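Side-chain contacts in sensor protein (Thermotoga maritima, PDB 3A0S), which is the PAS domain of the histidine kinase ThkA, a two-component sensor that probably uses ATP to phosphorylate a protein histidine: residues A[7-10]-A[11-15]; A[17-20]-A[21-24]; A[50-53]-A[54-58]. All blocks are in the same frame, centred on the assembly; numbering follows the deposited sequence. Where two conformers were deposited one is given.

Contact 1: residues A[7-10]-A[11-15]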
loop_
_atom_site.group_PDB
_atom_site.type_symbol
_atom_site.label_atom_id
_atom_site.label_comp_id
_atom_site.label_asym_id
_atom_site.label_seq_id
_atom_site.Cartn_x
_atom_site.Cartn_y
_atom_site.Cartn_z
ATOM N N THR A 7 2.285 2.239 3.360
ATOM C CA THR A 7 1.831 3.584 3.021
ATOM C C THR A 7 2.733 4.132 1.930
ATOM O O THR A 7 3.980 3.943 1.994
ATOM C CB THR A 7 1.929 4.523 4.237
ATOM O OG1 THR A 7 1.148 3.956 5.276
ATOM C CG2 THR A 7 1.356 5.910 3.928
ATOM N N LEU A 8 2.113 4.767 0.941
ATOM C CA LEU A 8 2.841 5.321 -0.215
ATOM C C LEU A 8 2.686 6.833 -0.222
ATOM O O LEU A 8 1.636 7.354 0.146
ATOM C CB LEU A 8 2.244 4.825 -1.527
ATOM C CG LEU A 8 2.223 3.316 -1.700
ATOM C CD1 LEU A 8 1.772 3.006 -3.087
ATOM C CD2 LEU A 8 3.603 2.680 -1.502
ATOM N N SER A 9 3.738 7.524 -0.635
ATOM C CA SER A 9 3.689 8.967 -0.858
ATOM C C SER A 9 2.962 9.240 -2.168
ATOM O O SER A 9 2.656 8.334 -2.936
ATOM C CB SER A 9 5.095 9.548 -0.903
ATOM O OG SER A 9 5.747 9.192 -2.118
ATOM N N LYS A 10 2.762 10.532 -2.465
ATOM C CA LYS A 10 2.118 10.923 -3.728
ATOM C C LYS A 10 2.996 10.631 -4.944
ATOM O O LYS A 10 2.540 10.653 -6.088
ATOM C CB LYS A 10 1.715 12.402 -3.695
ATOM C CG LYS A 10 2.856 13.371 -3.529
ATOM C CD LYS A 10 2.356 14.820 -3.757
ATOM C CE LYS A 10 1.989 15.498 -2.506
ATOM N NZ LYS A 10 2.439 16.951 -2.426
ATOM N N ASP A 11 4.261 10.297 -4.694
ATOM C CA ASP A 11 5.116 9.816 -5.766
ATOM C C ASP A 11 5.266 8.311 -5.834
ATOM O O ASP A 11 6.085 7.815 -6.615
ATOM C CB ASP A 11 6.479 10.480 -5.677
ATOM C CG ASP A 11 6.371 11.975 -5.764
ATOM O OD1 ASP A 11 5.957 12.490 -6.818
ATOM O OD2 ASP A 11 6.647 12.625 -4.771
ATOM N N GLY A 12 4.505 7.590 -5.029
ATOM C CA GLY A 12 4.538 6.135 -5.061
ATOM C C GLY A 12 5.596 5.506 -4.181
ATOM O O GLY A 12 5.824 4.286 -4.287
ATOM N N ARG A 13 6.261 6.290 -3.340
ATOM C CA ARG A 13 7.342 5.799 -2.474
ATOM C C ARG A 13 6.830 5.262 -1.168
ATOM O O ARG A 13 5.957 5.844 -0.529
ATOM C CB ARG A 13 8.330 6.919 -2.154
ATOM C CG ARG A 13 8.847 7.507 -3.431
ATOM C CD ARG A 13 10.124 8.188 -3.282
ATOM N NE ARG A 13 10.565 8.587 -4.630
ATOM C CZ ARG A 13 11.340 7.886 -5.451
ATOM N NH1 ARG A 13 11.838 6.683 -5.113
ATOM N NH2 ARG A 13 11.654 8.410 -6.641
ATOM N N ILE A 14 7.479 4.198 -0.721
ATOM C CA ILE A 14 7.056 3.562 0.513
ATOM C C ILE A 14 7.520 4.426 1.688
ATOM O O ILE A 14 8.728 4.628 1.933
ATOM C CB ILE A 14 7.615 2.120 0.635
ATOM C CG1 ILE A 14 6.994 1.229 -0.411
ATOM C CG2 ILE A 14 7.346 1.533 2.018
ATOM C CD1 ILE A 14 7.832 -0.037 -0.650
ATOM N N THR A 15 6.545 4.910 2.465
ATOM C CA THR A 15 6.862 5.726 3.632
ATOM C C THR A 15 6.553 5.020 4.925
ATOM O O THR A 15 7.046 5.443 5.981
ATOM C CB THR A 15 6.134 7.072 3.622
ATOM O OG1 THR A 15 4.725 6.813 3.627
ATOM C CG2 THR A 15 6.529 7.877 2.390
#
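Ser9 and Arg13 hold each other twice across the hairpin that joins strand 4-9 to strand 14-17. Among the backbone bonds, Ser9 N donates to Arg13 O at 2.8 Å, and two residues further along each strand Thr15 N donates to Thr7 O, also at 2.8 Å and nearly straight (166°). Leu8 and Ile14 face each other between these two bonds as an antiparallel non-hydrogen-bonded pair. At the loop end, Gly12 N closes a type I turn on Ser9 O, reaching it from above the carbonyl plane. Gly12 has a positive phi (87°), where a side chain would collide with Asp11 O, so the turn calls for glycine.

Two hydroxyls add to this ladder. Ser9 OG, placed between its own backbone N and carbonyl carbon (chi1 73°), is turned into the loop, where it accepts from Asp11 N and from Arg13 N, each at 3.2 Å. One oxygen thus holds an amide inside the turn and the amide just after it. Thr15 OG1 adds a weak bond to Thr7 O at 3.4 Å, while Thr7 OG1 turns to Glu16.

Apolar contact lies on the face that carries Leu8 and Ile14. Leu8 CD2 meets Ile14 CG1 at 3.8 Å, the two chains crossing at a slant, and both residues also rest on Leu37; Leu8 reaches Ala50 of helix 44-56 as well. Away from this face, the methyl group Thr15 CG2 lies 4.0 Å from Ser9 CB.

The charged ends look outward: Lys10 NZ pairs with Glu88, and Arg13 NH1 binds Gly34 O. The chemistry implies a turn fixed mainly by backbone bonds and one serine hydroxyl, with its apolar side directed into the PAS domain.

Contact 2: residues A[17-20]-A[21-24]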
loop_
_atom_site.group_PDB
_atom_site.type_symbol
_atom_site.label_atom_id
_atom_site.label_comp_id
_atom_site.label_asym_id
_atom_site.label_seq_id
_atom_site.Cartn_x
_atom_site.Cartn_y
_atom_site.Cartn_z
ATOM N N TRP A 17 5.914 0.735 6.442
ATOM C CA TRP A 17 5.909 -0.691 6.159
ATOM C C TRP A 17 6.018 -1.361 7.506
ATOM O O TRP A 17 7.085 -1.428 8.098
ATOM C CB TRP A 17 7.099 -1.035 5.276
ATOM C CG TRP A 17 7.228 -2.465 4.819
ATOM C CD1 TRP A 17 7.788 -3.510 5.522
ATOM C CD2 TRP A 17 6.871 -2.994 3.532
ATOM N NE1 TRP A 17 7.787 -4.652 4.751
ATOM C CE2 TRP A 17 7.227 -4.362 3.523
ATOM C CE3 TRP A 17 6.295 -2.437 2.380
ATOM C CZ2 TRP A 17 7.019 -5.184 2.395
ATOM C CZ3 TRP A 17 6.124 -3.247 1.248
ATOM C CH2 TRP A 17 6.461 -4.609 1.277
ATOM N N ASN A 18 4.885 -1.823 8.014
ATOM C CA ASN A 18 4.849 -2.203 9.418
ATOM C C ASN A 18 5.328 -3.640 9.612
ATOM O O ASN A 18 5.684 -4.362 8.640
ATOM C CB ASN A 18 3.460 -1.958 10.061
ATOM C CG ASN A 18 2.410 -2.928 9.591
ATOM O OD1 ASN A 18 2.580 -3.675 8.616
ATOM N ND2 ASN A 18 1.272 -2.939 10.313
ATOM N N LYS A 19 5.376 -4.062 10.883
ATOM C CA LYS A 19 5.868 -5.380 11.189
ATOM C C LYS A 19 5.004 -6.500 10.595
ATOM O O LYS A 19 5.543 -7.532 10.205
ATOM C CB LYS A 19 6.071 -5.553 12.702
ATOM C CG LYS A 19 7.257 -4.748 13.234
ATOM C CD LYS A 19 8.535 -5.590 13.326
ATOM C CE LYS A 19 9.782 -4.695 13.234
ATOM N NZ LYS A 19 10.971 -5.470 12.768
ATOM N N LYS A 20 3.693 -6.283 10.452
ATOM C CA LYS A 20 2.808 -7.255 9.804
ATOM C C LYS A 20 3.155 -7.401 8.330
ATOM O O LYS A 20 3.131 -8.498 7.795
ATOM C CB LYS A 20 1.325 -6.907 10.016
ATOM C CG LYS A 20 0.871 -7.112 11.476
ATOM C CD LYS A 20 0.771 -8.607 11.862
ATOM C CE LYS A 20 0.231 -8.734 13.297
ATOM N NZ LYS A 20 -1.183 -8.314 13.321
ATOM N N ALA A 21 3.484 -6.286 7.693
ATOM C CA ALA A 21 3.935 -6.352 6.290
ATOM C C ALA A 21 5.262 -7.094 6.154
ATOM O O ALA A 21 5.447 -7.892 5.231
ATOM C CB ALA A 21 4.020 -4.945 5.673
ATOM N N GLU A 22 6.145 -6.897 7.130
ATOM C CA GLU A 22 7.415 -7.669 7.183
ATOM C C GLU A 22 7.144 -9.164 7.270
ATOM O O GLU A 22 7.764 -9.959 6.552
ATOM C CB GLU A 22 8.296 -7.228 8.347
ATOM C CG GLU A 22 8.843 -5.817 8.211
ATOM C CD GLU A 22 9.736 -5.403 9.367
ATOM O OE1 GLU A 22 9.680 -6.090 10.410
ATOM O OE2 GLU A 22 10.479 -4.398 9.254
ATOM N N GLN A 23 6.228 -9.543 8.144
ATOM C CA GLN A 23 5.883 -10.947 8.360
ATOM C C GLN A 23 5.172 -11.567 7.162
ATOM O O GLN A 23 5.453 -12.723 6.799
ATOM C CB GLN A 23 5.045 -11.105 9.639
ATOM C CG GLN A 23 5.825 -10.754 10.902
ATOM C CD GLN A 23 4.942 -10.595 12.139
ATOM O OE1 GLN A 23 5.438 -10.299 13.234
ATOM N NE2 GLN A 23 3.634 -10.816 11.983
ATOM N N LEU A 24 4.311 -10.797 6.512
ATOM C CA LEU A 24 3.503 -11.283 5.420
ATOM C C LEU A 24 4.355 -11.420 4.172
ATOM O O LEU A 24 4.262 -12.417 3.423
ATOM C CB LEU A 24 2.335 -10.335 5.144
ATOM C CG LEU A 24 1.406 -10.783 4.020
ATOM C CD1 LEU A 24 0.852 -12.191 4.248
ATOM C CD2 LEU A 24 0.290 -9.767 3.823
HETATM O O HOH W 1 8.299 -2.561 10.252
HETATM O O HOH W 2 12.719 -3.875 10.688
#
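Asn18 and Ala21 meet at the start of helix 19-25, where the chain leaves strand 14-17 and coils at once. Successive i to i+4 bonds build the first turns: Glu22 N to Asn18 O at 3.0 Å, then Gln23 N to Lys19 O and Leu24 N to Lys20 O. Asn18 is the N-cap. With chi1 at 72° its amide folds back over the helix start, and OD1 accepts from Ala21 N at 2.9 Å; the same side chain also bonds Ile5 N and Thr3 O, fastening the cap to the N-terminal strand region.

Ala21 CB sits over one face of the Trp17 indole, 3.8 Å from the centroid of the five-membered ring and almost on its normal, a CH-pi contact. Glu22 CG lies in the ring plane at the edge, 3.7 Å from Trp17 CD1, while Trp17 NE1 donates to Leu27 O. At the end of the Glu22 chain the carboxylate forms a salt bridge with Lys19, NZ donating to the syn lone pair of OE1 at 2.8 Å, and a water links NZ to OE2, which also accepts from Lys29 N. An alanine in place of Glu22 is likely to leave the Lys19 ammonium without its carboxylate mate and Lys29 N without this acceptor. The arrangement is that of an asparagine N-cap at a strand-to-helix junction, here following the first hairpin of the PAS fold.

Contact 3: residues A[50-53]-A[54-58]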
loop_
_atom_site.group_PDB
_atom_site.type_symbol
_atom_site.label_atom_id
_atom_site.label_comp_id
_atom_site.label_asym_id
_atom_site.label_seq_id
_atom_site.Cartn_x
_atom_site.Cartn_y
_atom_site.Cartn_z
ATOM N N ALA A 50 -3.089 1.623 -6.552
ATOM C CA ALA A 50 -2.900 2.766 -5.642
ATOM C C ALA A 50 -2.816 4.067 -6.443
ATOM O O ALA A 50 -3.334 5.096 -6.017
ATOM C CB ALA A 50 -1.622 2.558 -4.793
ATOM N N GLU A 51 -2.154 4.024 -7.602
ATOM C CA GLU A 51 -2.060 5.209 -8.487
ATOM C C GLU A 51 -3.438 5.651 -8.927
ATOM O O GLU A 51 -3.754 6.836 -8.930
ATOM C CB GLU A 51 -1.227 4.911 -9.748
ATOM C CG GLU A 51 0.240 4.642 -9.498
ATOM C CD GLU A 51 1.089 4.488 -10.781
ATOM O OE1 GLU A 51 0.572 4.065 -11.819
ATOM O OE2 GLU A 51 2.304 4.790 -10.719
ATOM N N SER A 52 -4.248 4.690 -9.348
ATOM C CA SER A 52 -5.609 4.985 -9.765
ATOM C C SER A 52 -6.474 5.569 -8.642
ATOM O O SER A 52 -7.218 6.538 -8.848
ATOM C CB SER A 52 -6.256 3.728 -10.353
ATOM O OG SER A 52 -7.526 4.026 -10.877
ATOM N N VAL A 53 -6.359 4.996 -7.442
ATOM C CA VAL A 53 -7.047 5.495 -6.256
ATOM C C VAL A 53 -6.643 6.938 -5.932
ATOM O O VAL A 53 -7.480 7.782 -5.620
ATOM C CB VAL A 53 -6.729 4.566 -5.046
ATOM C CG1 VAL A 53 -7.106 5.228 -3.726
ATOM C CG2 VAL A 53 -7.414 3.208 -5.240
ATOM N N PHE A 54 -5.342 7.218 -5.987
ATOM C CA PHE A 54 -4.858 8.562 -5.734
ATOM C C PHE A 54 -5.448 9.558 -6.743
ATOM O O PHE A 54 -6.035 10.571 -6.343
ATOM C CB PHE A 54 -3.335 8.571 -5.775
ATOM C CG PHE A 54 -2.721 9.891 -5.403
ATOM C CD1 PHE A 54 -2.503 10.235 -4.071
ATOM C CD2 PHE A 54 -2.364 10.803 -6.392
ATOM C CE1 PHE A 54 -1.910 11.471 -3.751
ATOM C CE2 PHE A 54 -1.796 12.044 -6.066
ATOM C CZ PHE A 54 -1.583 12.379 -4.746
ATOM N N GLU A 55 -5.328 9.247 -8.036
ATOM C CA GLU A 55 -5.866 10.125 -9.095
ATOM C C GLU A 55 -7.371 10.367 -8.990
ATOM O O GLU A 55 -7.865 11.451 -9.335
ATOM C CB GLU A 55 -5.572 9.523 -10.461
ATOM C CG GLU A 55 -4.122 9.597 -10.889
ATOM C CD GLU A 55 -3.941 9.176 -12.342
ATOM O OE1 GLU A 55 -4.831 9.483 -13.168
ATOM O OE2 GLU A 55 -2.918 8.527 -12.663
ATOM N N ASN A 56 -8.114 9.360 -8.546
ATOM C CA ASN A 56 -9.556 9.505 -8.399
ATOM C C ASN A 56 -10.012 10.039 -7.032
ATOM O O ASN A 56 -11.198 10.303 -6.829
ATOM C CB ASN A 56 -10.256 8.186 -8.777
ATOM C CG ASN A 56 -10.147 7.886 -10.264
ATOM O OD1 ASN A 56 -10.643 8.648 -11.101
ATOM N ND2 ASN A 56 -9.489 6.786 -10.601
ATOM N N LYS A 57 -9.063 10.217 -6.106
ATOM C CA LYS A 57 -9.329 10.758 -4.758
ATOM C C LYS A 57 -10.413 9.995 -3.989
ATOM O O LYS A 57 -11.093 10.577 -3.139
ATOM C CB LYS A 57 -9.761 12.237 -4.809
ATOM C CG LYS A 57 -9.131 13.088 -5.868
ATOM C CD LYS A 57 -9.683 14.504 -5.703
ATOM C CE LYS A 57 -9.373 15.356 -6.881
ATOM N NZ LYS A 57 -9.694 16.789 -6.587
ATOM N N GLU A 58 -10.589 8.715 -4.304
ATOM C CA GLU A 58 -11.618 7.894 -3.660
ATOM C C GLU A 58 -11.027 6.568 -3.177
ATOM O O GLU A 58 -10.278 5.937 -3.916
ATOM C CB GLU A 58 -12.797 7.640 -4.606
ATOM C CG GLU A 58 -13.905 8.696 -4.536
ATOM C CD GLU A 58 -14.659 8.685 -3.212
ATOM O OE1 GLU A 58 -15.349 7.681 -2.914
ATOM O OE2 GLU A 58 -14.572 9.692 -2.474
#
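Ser52 O is gripped twice by Asn56. The backbone Asn56 N donates to it at 3.0 Å in the regular helical way, and the side-chain amide ND2 reaches the same oxygen at 2.9 Å, a weak bond, with an N-H...O angle of only 125°. CG of Asn56 stands opposite its own carbonyl carbon (chi1 -69°), which brings the amide beside its own backbone N, within reach of Ser52 O. Ser52 OG lies 3.4 Å from that ND2. Earlier in the same spiral, Phe54 N bonds Ala50 O, and Glu55 N meets Glu51 O in an almost straight line.

Helix 44-56 ends here in a Schellman motif, the chain breaking out of helical geometry at Lys57, whose phi is positive (54°). Lys57 N lies 2.9 Å from Val53 O and donates to Phe54 O at 3.1 Å, so the last turn is closed by the residue that leaves it. This puts Glu58 back alongside Val53: the branch CG1, anti to the backbone N, comes within 3.3 Å of Glu58 O. That carbonyl oxygen is buried against the valine methyl and has no hydrogen-bonding partner in the model. In the PAS domain the helix lies against the antiparallel sheet, and Val53 continues from this methyl contact onto Phe76 and Pro78 of strand 70-80, while Ala50 touches Phe76 and Ile92.

The Phe54 ring is carried away from the helix backbone and packs on Leu87 and Val90 of strand 87-95. On the outer flank, Glu55 lays its CB and CG beside the preceding turn, CG lying 3.4 Å from Glu51 O. The carboxylates of Glu51 and Glu55 do not touch, and Glu51 OE2 has a long, weak ion pair with Lys38.

The three contacts come in series along a single PAS domain. Contact 1 closes the hairpin of strands 4-9 and 14-17; contact 2 starts helix 19-25 directly after it, their centres 16 Å apart. Contact 3 ends helix 44-56, ahead of strand 60-67 at the far edge of the five-stranded antiparallel sheet. Contacts 1 and 3 have centres 13 Å apart and touch, Leu8 CD1 packing on Ala50 CB at 3.8 Å and Lys10 CB on Phe54 CZ at 3.5 Å. Contacts 2 and 3 lie on opposite sides of the chain's centre, 23 Å between centres. The hairpin end of this sensor module thus packs on helix 44-56, while contact 2 joins contact 1 through the chain alone.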